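Local coordinates for protein design 2L4HC2_9 (Synthetic construct, PDB 5J73) that self-assembles, as a computationally designed two-helix hairpin, into a homo-oligomer, here a homodimer, with specificity mediated by modular hydrogen-bond networks, at the interface of chains A and B. Coordinates in Å, arbitrary orientation; residue numbers count along the deposited sequence, not the author numbering. Chains: chain A/B, protein design 2L4HC2_9.

The interface of chains A and B. Residues chain A 56, 59-60, 63; chain B 29, 32, 36.
This patch is a helix-to-helix interface in a designed homodimer, and it joins the two hairpins side by side into a four-helix bundle. Helix 45-78 of chain A packs here against helix 8-39 of chain B. B:Leu32 carries the apolar part. Its CG lies anti to the backbone N (chi1 -178°), which points the forked tip towards chain A. Both branches are used. Methyl CD1 meets CD1 of A:Ile59 at 3.8 Å and also lies 4.0 Å from CB of A:Ala56. The small side chain of A:Ala56 lets the leucine tip sit close to the chain A helix. Methyl CD2 rests against the other branch of A:Ile59, 3.9 Å from its CG2. The isoleucine and leucine side chains lie alongside, pointing opposite ways. One turn further along chain A, CD1 of A:Ile63 touches the aliphatic CG of B:Glu29 at 3.9 Å, so the acid's stem serves as an apolar surface.

A charged pair flanks the leucine. The side-chain amine NZ of B:Lys36 forms a salt bridge with the carboxyl oxygen OE2 of A:Glu60 at 2.9 Å; as a hydrogen bond it is weak. The lysine chain kinks near its end (chi3 142°, chi4 136°), and NZ ends beside the acid. The glutamate chain lies roughly perpendicular to that of B:Leu32, with OE2 4.0 Å from CD2. An alanine in place of A:Glu60 would probably leave the B:Lys36 amine without its charge partner and uncover this flank of B:Leu32. The two-fold axis repeats the patch with the chains exchanged. The site thus adds apolar packing and a bordering salt bridge to the contact that holds the dimer together.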
loop_
_atom_site.group_PDB
_atom_site.type_symbol
_atom_site.label_atom_id
_atom_site.label_comp_id
_atom_site.label_asym_id
_atom_site.label_seq_id
_atom_site.Cartn_x
_atom_site.Cartn_y
_atom_site.Cartn_z
ATOM N N ALA A 56 3.515 -8.033 7.175
ATOM C CA ALA A 56 2.268 -7.510 7.722
ATOM C C ALA A 56 2.445 -6.056 8.147
ATOM O O ALA A 56 1.524 -5.251 8.034
ATOM C CB ALA A 56 1.802 -8.356 8.894
ATOM N N ILE A 59 2.318 -3.956 4.930
ATOM C CA ILE A 59 0.972 -3.800 4.400
ATOM C C ILE A 59 0.246 -2.697 5.157
ATOM O O ILE A 59 -0.373 -1.823 4.556
ATOM C CB ILE A 59 0.179 -5.117 4.485
ATOM C CG1 ILE A 59 0.739 -6.124 3.480
ATOM C CG2 ILE A 59 -1.311 -4.880 4.234
ATOM C CD1 ILE A 59 0.373 -7.559 3.781
ATOM N N GLU A 60 0.349 -2.730 6.479
ATOM C CA GLU A 60 -0.321 -1.743 7.316
ATOM C C GLU A 60 0.219 -0.336 7.066
ATOM O O GLU A 60 -0.532 0.637 7.095
ATOM C CB GLU A 60 -0.171 -2.126 8.787
ATOM C CG GLU A 60 -1.421 -2.778 9.358
ATOM C CD GLU A 60 -1.130 -3.777 10.459
ATOM O OE1 GLU A 60 0.040 -3.905 10.874
ATOM O OE2 GLU A 60 -2.082 -4.442 10.913
ATOM N N ILE A 63 -1.139 0.779 3.783
ATOM C CA ILE A 63 -2.552 1.114 3.933
ATOM C C ILE A 63 -2.744 2.527 4.477
ATOM O O ILE A 63 -3.654 3.232 4.048
ATOM C CB ILE A 63 -3.275 0.089 4.839
ATOM C CG1 ILE A 63 -3.432 -1.232 4.078
ATOM C CG2 ILE A 63 -4.653 0.606 5.258
ATOM C CD1 ILE A 63 -4.060 -2.354 4.875
ATOM N N GLU B 29 -7.295 -5.558 4.033
ATOM C CA GLU B 29 -7.295 -5.627 5.494
ATOM C C GLU B 29 -7.852 -6.964 5.948
ATOM O O GLU B 29 -7.336 -7.583 6.878
ATOM C CB GLU B 29 -8.117 -4.496 6.110
ATOM C CG GLU B 29 -7.284 -3.390 6.721
ATOM C CD GLU B 29 -8.123 -2.203 7.148
ATOM O OE1 GLU B 29 -9.033 -2.382 7.986
ATOM O OE2 GLU B 29 -7.882 -1.092 6.635
ATOM N N LEU B 32 -5.486 -9.670 5.098
ATOM C CA LEU B 32 -4.394 -9.635 6.058
ATOM C C LEU B 32 -4.763 -10.374 7.335
ATOM O O LEU B 32 -3.983 -11.166 7.859
ATOM C CB LEU B 32 -4.020 -8.188 6.391
ATOM C CG LEU B 32 -2.844 -7.979 7.352
ATOM C CD1 LEU B 32 -1.584 -8.685 6.860
ATOM C CD2 LEU B 32 -2.580 -6.497 7.564
ATOM N N LYS B 36 -3.267 -13.568 9.280
ATOM C CA LYS B 36 -2.761 -13.512 10.652
ATOM C C LYS B 36 -3.316 -14.630 11.530
ATOM O O LYS B 36 -2.577 -15.228 12.315
ATOM C CB LYS B 36 -3.089 -12.161 11.292
ATOM C CG LYS B 36 -2.182 -11.026 10.861
ATOM C CD LYS B 36 -2.847 -9.674 11.066
ATOM C CE LYS B 36 -1.860 -8.625 11.557
ATOM N NZ LYS B 36 -2.024 -7.337 10.838
#